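Hydrogenase (NiFe) small subunit HydA (Allochromatium vinosum, PDB 3MYR) is the iron-sulfur subunit of a heterodimeric [NiFe] hydrogenase that probably oxidises H2 with an electron acceptor, its three clusters carrying the electrons. Local coordinates at residues P145-V153 against N226-D235; Y68-P79 against N93-V101. One frame throughout, in Å; residues are numbered along the deposited sequence.

Contact 1 (P145-V153 against N226-D235); sequences PGCPPIPMV and NACATMKWND. With SF4 (iron/sulfur cluster), chain I; F3S (Fe3-s4 cluster), chain K.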
loop_
_atom_site.group_PDB
_atom_site.type_symbol
_atom_site.label_atom_id
_atom_site.label_comp_id
_atom_site.label_asym_id
_atom_site.label_seq_id
_atom_site.Cartn_x
_atom_site.Cartn_y
_atom_site.Cartn_z
ATOM N N PRO A 145 -3.412 -3.659 -19.166
ATOM C CA PRO A 145 -2.621 -2.522 -18.621
ATOM C C PRO A 145 -3.517 -1.495 -17.921
ATOM O O PRO A 145 -4.755 -1.704 -17.847
ATOM C CB PRO A 145 -1.997 -1.922 -19.838
ATOM C CG PRO A 145 -2.946 -2.224 -20.947
ATOM C CD PRO A 145 -3.471 -3.645 -20.626
ATOM N N GLY A 146 -2.942 -0.378 -17.490
ATOM C CA GLY A 146 -3.620 0.508 -16.508
ATOM C C GLY A 146 -2.774 0.539 -15.245
ATOM O O GLY A 146 -2.057 -0.394 -14.974
ATOM N N CYS A 147 -2.870 1.594 -14.451
ATOM C CA CYS A 147 -1.953 1.761 -13.328
ATOM C C CYS A 147 -2.803 2.193 -12.112
ATOM O O CYS A 147 -2.893 3.389 -11.764
ATOM C CB CYS A 147 -0.911 2.838 -13.725
ATOM S SG CYS A 147 0.441 2.877 -12.535
ATOM N N PRO A 148 -3.579 1.254 -11.543
ATOM C CA PRO A 148 -3.699 -0.153 -12.001
ATOM C C PRO A 148 -4.891 -0.215 -12.987
ATOM O O PRO A 148 -5.565 0.801 -13.200
ATOM C CB PRO A 148 -4.018 -0.915 -10.711
ATOM C CG PRO A 148 -4.835 0.127 -9.855
ATOM C CD PRO A 148 -4.343 1.518 -10.303
ATOM N N PRO A 149 -5.096 -1.354 -13.646
ATOM C CA PRO A 149 -6.273 -1.577 -14.468
ATOM C C PRO A 149 -7.504 -1.471 -13.557
ATOM O O PRO A 149 -7.443 -1.728 -12.349
ATOM C CB PRO A 149 -6.114 -3.100 -14.921
ATOM C CG PRO A 149 -4.564 -3.378 -14.731
ATOM C CD PRO A 149 -4.292 -2.586 -13.469
ATOM N N ILE A 150 -8.630 -1.218 -14.177
ATOM C CA ILE A 150 -9.940 -1.257 -13.498
ATOM C C ILE A 150 -10.248 -2.601 -12.849
ATOM O O ILE A 150 -10.113 -3.633 -13.466
ATOM C CB ILE A 150 -11.025 -0.902 -14.483
ATOM C CG1 ILE A 150 -10.755 0.547 -15.022
ATOM C CG2 ILE A 150 -12.422 -0.863 -13.782
ATOM C CD1 ILE A 150 -11.655 0.860 -16.359
ATOM N N PRO A 151 -10.813 -2.581 -11.626
ATOM C CA PRO A 151 -10.923 -3.890 -10.929
ATOM C C PRO A 151 -11.741 -4.862 -11.746
ATOM O O PRO A 151 -11.337 -6.041 -11.845
ATOM C CB PRO A 151 -11.714 -3.531 -9.658
ATOM C CG PRO A 151 -11.152 -2.113 -9.309
ATOM C CD PRO A 151 -10.913 -1.436 -10.711
ATOM N N MET A 152 -12.903 -4.402 -12.275
ATOM C CA MET A 152 -13.758 -5.334 -13.009
ATOM C C MET A 152 -13.299 -5.601 -14.428
ATOM O O MET A 152 -13.778 -6.547 -15.040
ATOM C CB MET A 152 -15.212 -4.915 -12.944
ATOM C CG MET A 152 -15.709 -5.464 -11.563
ATOM S SD MET A 152 -17.438 -5.610 -11.512
ATOM C CE MET A 152 -17.960 -3.881 -11.484
ATOM N N VAL A 153 -12.228 -4.915 -14.876
ATOM C CA VAL A 153 -11.519 -5.376 -16.090
ATOM C C VAL A 153 -10.662 -6.569 -15.763
ATOM O O VAL A 153 -10.615 -7.544 -16.525
ATOM C CB VAL A 153 -10.696 -4.241 -16.727
ATOM C CG1 VAL A 153 -9.727 -4.791 -17.790
ATOM C CG2 VAL A 153 -11.653 -3.196 -17.310
ATOM N N ASN A 226 -8.770 2.516 -22.842
ATOM C CA ASN A 226 -9.128 1.948 -21.506
ATOM C C ASN A 226 -10.626 2.086 -21.415
ATOM O O ASN A 226 -11.208 2.718 -22.297
ATOM C CB ASN A 226 -8.427 2.667 -20.338
ATOM C CG ASN A 226 -8.235 1.742 -19.116
ATOM O OD1 ASN A 226 -8.906 0.759 -19.023
ATOM N ND2 ASN A 226 -7.257 2.021 -18.231
ATOM N N ALA A 227 -11.256 1.482 -20.395
ATOM C CA ALA A 227 -12.723 1.433 -20.280
ATOM C C ALA A 227 -13.240 2.452 -19.252
ATOM O O ALA A 227 -14.410 2.380 -18.849
ATOM C CB ALA A 227 -13.188 0.013 -19.828
ATOM N N CYS A 228 -12.371 3.351 -18.782
ATOM C CA CYS A 228 -12.730 4.229 -17.656
ATOM C C CYS A 228 -13.957 5.093 -17.998
ATOM O O CYS A 228 -14.740 5.443 -17.116
ATOM C CB CYS A 228 -11.542 5.171 -17.342
ATOM S SG CYS A 228 -9.990 4.226 -17.176
ATOM N N ALA A 229 -14.037 5.552 -19.256
ATOM C CA ALA A 229 -15.077 6.503 -19.617
ATOM C C ALA A 229 -16.458 5.815 -19.743
ATOM O O ALA A 229 -17.463 6.487 -19.677
ATOM C CB ALA A 229 -14.699 7.229 -20.971
ATOM N N THR A 230 -16.488 4.489 -19.951
ATOM C CA THR A 230 -17.738 3.720 -20.057
ATOM C C THR A 230 -18.048 2.846 -18.845
ATOM O O THR A 230 -19.165 2.869 -18.364
ATOM C CB THR A 230 -17.707 2.845 -21.312
ATOM O OG1 THR A 230 -16.502 2.043 -21.324
ATOM C CG2 THR A 230 -17.643 3.809 -22.598
ATOM N N MET A 231 -17.114 1.989 -18.426
ATOM C CA MET A 231 -17.338 1.134 -17.267
ATOM C C MET A 231 -17.170 1.971 -15.995
ATOM O O MET A 231 -17.865 1.761 -15.004
ATOM C CB MET A 231 -16.289 -0.020 -17.273
ATOM C CG MET A 231 -16.470 -0.937 -16.076
ATOM S SD MET A 231 -15.180 -2.199 -16.067
ATOM C CE MET A 231 -15.508 -3.053 -17.696
ATOM N N LYS A 232 -16.220 2.926 -16.005
ATOM C CA LYS A 232 -15.876 3.705 -14.771
ATOM C C LYS A 232 -15.258 2.819 -13.704
ATOM O O LYS A 232 -15.101 1.615 -13.949
ATOM C CB LYS A 232 -17.097 4.431 -14.192
ATOM C CG LYS A 232 -17.753 5.373 -15.214
ATOM C CD LYS A 232 -18.651 6.335 -14.438
ATOM C CE LYS A 232 -19.432 7.214 -15.466
ATOM N NZ LYS A 232 -20.412 8.152 -14.748
ATOM N N TRP A 233 -14.877 3.420 -12.550
ATOM C CA TRP A 233 -14.115 2.758 -11.533
ATOM C C TRP A 233 -14.901 2.431 -10.295
ATOM O O TRP A 233 -15.751 3.208 -9.892
ATOM C CB TRP A 233 -12.998 3.690 -11.074
ATOM C CG TRP A 233 -11.825 3.551 -11.958
ATOM C CD1 TRP A 233 -11.613 4.129 -13.245
ATOM C CD2 TRP A 233 -10.684 2.780 -11.642
ATOM N NE1 TRP A 233 -10.329 3.727 -13.705
ATOM C CE2 TRP A 233 -9.730 2.970 -12.695
ATOM C CE3 TRP A 233 -10.280 2.082 -10.454
ATOM C CZ2 TRP A 233 -8.478 2.307 -12.689
ATOM C CZ3 TRP A 233 -8.979 1.448 -10.438
ATOM C CH2 TRP A 233 -8.097 1.593 -11.545
ATOM N N ASN A 234 -14.566 1.326 -9.634
ATOM C CA ASN A 234 -15.107 1.028 -8.281
ATOM C C ASN A 234 -16.598 0.847 -8.282
ATOM O O ASN A 234 -17.354 1.534 -7.566
ATOM C CB ASN A 234 -14.665 2.107 -7.264
ATOM C CG ASN A 234 -13.104 2.211 -7.180
ATOM O OD1 ASN A 234 -12.483 3.157 -7.701
ATOM N ND2 ASN A 234 -12.464 1.213 -6.537
ATOM N N ASP A 235 -17.019 -0.117 -9.080
ATOM C CA ASP A 235 -18.415 -0.420 -9.270
ATOM C C ASP A 235 -19.194 0.769 -9.843
ATOM O O ASP A 235 -20.235 1.114 -9.310
ATOM C CB ASP A 235 -19.021 -0.904 -7.951
ATOM C CG ASP A 235 -20.268 -1.767 -8.184
ATOM O OD1 ASP A 235 -20.492 -2.113 -9.362
ATOM O OD2 ASP A 235 -21.040 -1.999 -7.254
HETATM FE FE1 SF4 I . 0.802 0.832 -11.630
HETATM FE FE2 SF4 I . 0.200 -1.867 -11.258
HETATM FE FE3 SF4 I . 2.773 -1.050 -12.090
HETATM FE FE4 SF4 I . 1.532 -0.539 -9.420
HETATM S S1 SF4 I . 2.284 -2.628 -10.408
HETATM S S2 SF4 I . 2.881 0.718 -10.701
HETATM S S3 SF4 I . -0.573 0.012 -10.100
HETATM S S4 SF4 I . 0.842 -0.765 -13.226
HETATM FE FE1 F3S K . -6.692 7.721 -17.881
HETATM FE FE3 F3S K . -5.680 5.745 -16.372
HETATM FE FE4 F3S K . -8.221 5.697 -16.943
HETATM S S1 F3S K . -5.127 7.928 -16.235
HETATM S S2 F3S K . -8.820 7.775 -17.182
HETATM S S3 F3S K . -6.560 5.535 -18.449
HETATM S S4 F3S K . -7.340 5.120 -15.040
HETATM O O HOH W 1 -6.448 1.897 -15.554
HETATM O O HOH W 2 -8.440 -1.276 -17.137
#
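Ile150 lies across the indole of Trp233, and this pair forms the tight part of the contact. CG1 sits 3.3 Å above the ring plane, displaced toward the rim, and makes a CH-pi contact with the five-membered ring, 3.7 Å from its centroid. With chi1 at -61°, CG1 stands beside the backbone N and anti to the carbonyl carbon, which leaves CG2 to meet the sulfur of Met231 and the carbonyl of Lys232. From CG1, CD1 runs on to the backbone where Ala227 joins Cys228, 3.5 Å from Cys228 N. The far end of the indole is held by prolines. Pro148, which follows a cis peptide bond, has its carbonyl O in the ring plane, 3.1 Å from Trp233 CH2. Pro151 CD meets CZ3 of the same ring obliquely. On the indole's nitrogen side, NE1 donates to Cys228 SG (3.5 Å, N-H...S angle 154°), a thiolate that also binds an iron of the [3Fe-4S] cluster; the bond probably draws some negative charge off the sulfur. Polar links between the segments pass through water. One water donates to Asn226 OD1 and accepts from Ile150 N; another donates to Pro148 O and is weakly held by Asn226 ND2.

The thioether of Met231, against buried Val153 CG2, bridges this core to a looser rim, where the partly exposed Met152 places CE 3.7 Å from OD1 of the exposed Asp235. Lys232 turns away to a salt bridge with Glu242. Cys147 SG binds an iron of the [4Fe-4S] cluster, and the carbonyl O of Cys147 accepts hydrogen bonds from Arg59 and Lys211 of the large subunit. The arrangement is that of the [NiFe] hydrogenase small subunit, in which proximal and medial clusters are held by adjoining loops of its two domains.

Contact 2 (Y68-P79 against N93-V101); sequences YLVIVDGSIPGP and NYSILMETV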
loop_
_atom_site.group_PDB
_atom_site.type_symbol
_atom_site.label_atom_id
_atom_site.label_comp_id
_atom_site.label_asym_id
_atom_site.label_seq_id
_atom_site.Cartn_x
_atom_site.Cartn_y
_atom_site.Cartn_z
ATOM N N TYR A 68 -1.880 -24.555 -16.008
ATOM C CA TYR A 68 -2.095 -23.438 -15.066
ATOM C C TYR A 68 -1.996 -22.049 -15.741
ATOM O O TYR A 68 -1.311 -21.870 -16.738
ATOM C CB TYR A 68 -1.209 -23.592 -13.830
ATOM C CG TYR A 68 0.279 -23.594 -14.180
ATOM C CD1 TYR A 68 0.992 -22.396 -14.279
ATOM C CD2 TYR A 68 0.956 -24.790 -14.431
ATOM C CE1 TYR A 68 2.382 -22.417 -14.602
ATOM C CE2 TYR A 68 2.332 -24.832 -14.741
ATOM C CZ TYR A 68 3.025 -23.652 -14.831
ATOM O OH TYR A 68 4.353 -23.703 -15.168
ATOM N N LEU A 69 -2.647 -21.061 -15.156
ATOM C CA LEU A 69 -2.529 -19.700 -15.606
ATOM C C LEU A 69 -1.500 -18.957 -14.733
ATOM O O LEU A 69 -1.498 -19.111 -13.505
ATOM C CB LEU A 69 -3.892 -19.086 -15.331
ATOM C CG LEU A 69 -4.496 -17.962 -16.135
ATOM C CD1 LEU A 69 -5.107 -16.977 -15.175
ATOM C CD2 LEU A 69 -3.663 -17.267 -17.248
ATOM N N VAL A 70 -0.632 -18.149 -15.340
ATOM C CA VAL A 70 0.275 -17.340 -14.561
ATOM C C VAL A 70 -0.243 -15.887 -14.720
ATOM O O VAL A 70 -0.556 -15.455 -15.836
ATOM C CB VAL A 70 1.745 -17.473 -15.071
ATOM C CG1 VAL A 70 2.697 -16.548 -14.320
ATOM C CG2 VAL A 70 2.195 -18.907 -14.877
ATOM N N ILE A 71 -0.424 -15.175 -13.611
ATOM C CA ILE A 71 -0.641 -13.714 -13.686
ATOM C C ILE A 71 0.627 -13.038 -13.155
ATOM O O ILE A 71 1.230 -13.528 -12.148
ATOM C CB ILE A 71 -1.856 -13.334 -12.856
ATOM C CG1 ILE A 71 -3.082 -14.119 -13.432
ATOM C CG2 ILE A 71 -2.061 -11.814 -12.902
ATOM C CD1 ILE A 71 -4.390 -13.871 -12.710
ATOM N N VAL A 72 1.141 -12.041 -13.896
ATOM C CA VAL A 72 2.387 -11.366 -13.442
ATOM C C VAL A 72 2.026 -9.903 -13.213
ATOM O O VAL A 72 1.418 -9.247 -14.082
ATOM C CB VAL A 72 3.483 -11.343 -14.503
ATOM C CG1 VAL A 72 4.717 -10.584 -13.993
ATOM C CG2 VAL A 72 3.837 -12.715 -14.957
ATOM N N ASP A 73 2.471 -9.399 -12.076
ATOM C CA ASP A 73 2.300 -8.039 -11.622
ATOM C C ASP A 73 3.747 -7.459 -11.570
ATOM O O ASP A 73 4.602 -8.041 -10.896
ATOM C CB ASP A 73 1.749 -8.109 -10.163
ATOM C CG ASP A 73 1.231 -6.820 -9.736
ATOM O OD1 ASP A 73 1.371 -5.919 -10.586
ATOM O OD2 ASP A 73 0.759 -6.634 -8.599
ATOM N N GLY A 74 4.008 -6.269 -12.157
ATOM C CA GLY A 74 5.360 -5.633 -12.055
ATOM C C GLY A 74 6.253 -5.962 -13.236
ATOM O O GLY A 74 6.101 -6.997 -13.875
ATOM N N SER A 75 7.230 -5.108 -13.489
ATOM C CA SER A 75 8.260 -5.341 -14.497
ATOM C C SER A 75 9.313 -6.280 -13.923
ATOM O O SER A 75 9.279 -6.631 -12.747
ATOM C CB SER A 75 8.882 -3.996 -14.951
ATOM O OG SER A 75 9.457 -3.392 -13.786
ATOM N N ILE A 76 10.162 -6.788 -14.794
ATOM C CA ILE A 76 11.209 -7.725 -14.419
ATOM C C ILE A 76 12.564 -7.160 -14.900
ATOM O O ILE A 76 12.704 -6.825 -16.092
ATOM C CB ILE A 76 10.960 -9.039 -15.181
ATOM C CG1 ILE A 76 9.523 -9.569 -14.834
ATOM C CG2 ILE A 76 12.034 -10.106 -14.835
ATOM C CD1 ILE A 76 8.418 -9.231 -15.936
ATOM N N PRO A 77 13.583 -7.125 -14.019
ATOM C CA PRO A 77 14.893 -6.724 -14.547
ATOM C C PRO A 77 15.344 -7.804 -15.474
ATOM O O PRO A 77 15.363 -9.003 -15.104
ATOM C CB PRO A 77 15.791 -6.670 -13.299
ATOM C CG PRO A 77 14.798 -6.506 -12.108
ATOM C CD PRO A 77 13.568 -7.292 -12.545
ATOM N N GLY A 78 15.701 -7.393 -16.686
ATOM C CA GLY A 78 16.014 -8.348 -17.740
ATOM C C GLY A 78 17.299 -9.134 -17.496
ATOM O O GLY A 78 18.091 -8.807 -16.592
ATOM N N PRO A 79 17.544 -10.144 -18.339
ATOM C CA PRO A 79 18.683 -11.059 -18.033
ATOM C C PRO A 79 20.042 -10.334 -18.204
ATOM O O PRO A 79 21.015 -10.792 -17.688
ATOM C CB PRO A 79 18.523 -12.200 -19.078
ATOM C CG PRO A 79 17.760 -11.530 -20.236
ATOM C CD PRO A 79 16.801 -10.556 -19.549
ATOM N N ASN A 93 14.116 -12.380 -10.294
ATOM C CA ASN A 93 12.779 -12.398 -10.865
ATOM C C ASN A 93 12.842 -13.038 -12.248
ATOM O O ASN A 93 11.897 -13.745 -12.661
ATOM C CB ASN A 93 12.245 -10.973 -11.034
ATOM C CG ASN A 93 11.719 -10.337 -9.719
ATOM O OD1 ASN A 93 11.320 -9.162 -9.737
ATOM N ND2 ASN A 93 11.862 -11.023 -8.588
ATOM N N TYR A 94 13.890 -12.725 -13.012
ATOM C CA TYR A 94 13.946 -13.220 -14.390
ATOM C C TYR A 94 13.959 -14.742 -14.430
ATOM O O TYR A 94 13.195 -15.413 -15.191
ATOM C CB TYR A 94 15.197 -12.692 -15.094
ATOM C CG TYR A 94 15.360 -13.296 -16.469
ATOM C CD1 TYR A 94 14.475 -12.918 -17.486
ATOM C CD2 TYR A 94 16.250 -14.372 -16.706
ATOM C CE1 TYR A 94 14.539 -13.475 -18.759
ATOM C CE2 TYR A 94 16.334 -14.952 -18.012
ATOM C CZ TYR A 94 15.469 -14.472 -19.031
ATOM O OH TYR A 94 15.423 -14.987 -20.332
ATOM N N SER A 95 14.770 -15.306 -13.542
ATOM C CA SER A 95 14.838 -16.786 -13.409
ATOM C C SER A 95 13.449 -17.414 -13.032
ATOM O O SER A 95 13.011 -18.439 -13.597
ATOM C CB SER A 95 15.857 -17.086 -12.318
ATOM O OG SER A 95 15.962 -18.426 -12.200
ATOM N N ILE A 96 12.740 -16.761 -12.117
ATOM C CA ILE A 96 11.443 -17.255 -11.638
ATOM C C ILE A 96 10.384 -17.127 -12.750
ATOM O O ILE A 96 9.599 -18.032 -13.006
ATOM C CB ILE A 96 10.992 -16.493 -10.363
ATOM C CG1 ILE A 96 11.985 -16.742 -9.178
ATOM C CG2 ILE A 96 9.521 -16.894 -10.007
ATOM C CD1 ILE A 96 11.981 -15.457 -8.189
ATOM N N LEU A 97 10.386 -15.987 -13.440
ATOM C CA LEU A 97 9.501 -15.782 -14.572
ATOM C C LEU A 97 9.659 -16.906 -15.597
ATOM O O LEU A 97 8.645 -17.582 -15.954
ATOM C CB LEU A 97 9.765 -14.418 -15.229
ATOM C CG LEU A 97 9.017 -14.191 -16.568
ATOM C CD1 LEU A 97 7.525 -13.918 -16.194
ATOM C CD2 LEU A 97 9.548 -12.917 -17.250
ATOM N N MET A 98 10.896 -17.143 -16.045
ATOM C CA MET A 98 11.097 -18.046 -17.159
ATOM C C MET A 98 10.750 -19.445 -16.705
ATOM O O MET A 98 10.115 -20.187 -17.444
ATOM C CB MET A 98 12.547 -17.985 -17.747
ATOM C CG MET A 98 12.895 -16.567 -18.365
ATOM S SD MET A 98 11.559 -15.857 -19.355
ATOM C CE MET A 98 11.740 -16.933 -20.813
ATOM N N GLU A 99 11.111 -19.805 -15.468
ATOM C CA GLU A 99 10.834 -21.176 -15.012
ATOM C C GLU A 99 9.288 -21.382 -14.765
ATOM O O GLU A 99 8.759 -22.427 -15.084
ATOM C CB GLU A 99 11.683 -21.473 -13.777
ATOM C CG GLU A 99 11.010 -22.354 -12.734
ATOM C CD GLU A 99 11.711 -22.338 -11.340
ATOM O OE1 GLU A 99 12.863 -22.837 -11.271
ATOM O OE2 GLU A 99 11.124 -21.838 -10.333
ATOM N N THR A 100 8.556 -20.367 -14.294
ATOM C CA THR A 100 7.161 -20.552 -13.993
ATOM C C THR A 100 6.290 -20.508 -15.268
ATOM O O THR A 100 5.324 -21.272 -15.392
ATOM C CB THR A 100 6.708 -19.452 -13.045
ATOM O OG1 THR A 100 7.601 -19.446 -11.928
ATOM C CG2 THR A 100 5.325 -19.693 -12.545
ATOM N N VAL A 101 6.646 -19.680 -16.249
ATOM C CA VAL A 101 5.818 -19.615 -17.463
ATOM C C VAL A 101 6.100 -20.822 -18.379
ATOM O O VAL A 101 5.305 -21.100 -19.246
ATOM C CB VAL A 101 5.942 -18.296 -18.279
ATOM C CG1 VAL A 101 5.699 -17.071 -17.381
ATOM C CG2 VAL A 101 7.318 -18.201 -18.961
HETATM O O HOH W 3 15.368 -10.246 -12.627
#
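Tyr68, at the beginning of a strand, meets Thr100 in the last turn of a helix; the two elements pack as in a flavodoxin-like alpha/beta domain, where helix 93-101 lies against the sheet and leads into the next parallel strand, 106-110. The axes of strand 69-73 and the helix run nearly antiparallel, at 157° and 9.9 Å apart.

Apolar contacts fill the space between them. Val70 CG2 meets the methyl of Thr100, and Val72 CG2 meets Leu97 CD1. Past Gly74, Ile76 turns inward: CG2 rests on the backbone of Tyr94, 3.7 Å from its CA, while CD1 touches Leu97 CD2. Phe11 also packs against Val72, Ile76 and Asn93.

At the exposed end the contact is aromatic. Tyr94 has CG anti to its backbone nitrogen (chi1 174°), which lays one ring face under Pro79, whose CB is 3.8 Å from the ring centroid; Met98 CG packs over the opposite face.

Polar links stand at both ends. A water accepts from Tyr94 N and donates to Pro77 O, tying the first turn of the helix to the end of the strand. In the last turn, Thr100 OG1 donates to Ile96 O, which also takes the helical N-H of Thr100 from the opposite face. The carbonyl of the same threonine takes the bond from Tyr68: OH to Thr100 O is 2.6 Å, the C=O...O angle being 148°.

In the fold
Both contacts are largely buried, each with a small exposed margin, at Asp235 in contact 1 and Pro79 in contact 2. Their segments use different elements: contact 2 packs a central strand against a helix within the N-terminal alpha/beta domain, whereas contact 1 joins a loop and helix start of that domain to a C-terminal cluster-binding loop. Their centres are 24 Å apart, yet one segment of each borders the same [4Fe-4S] cluster, Cys147 as an iron ligand and Asp73 as part of the pocket wall. Contact 2 adds a direct hydrogen bond to mainly aliphatic packing, a proline-tyrosine CH-pi contact and one bridging water; contact 1 relies on indole packing and bridging waters, with a cluster-binding cysteine in each segment.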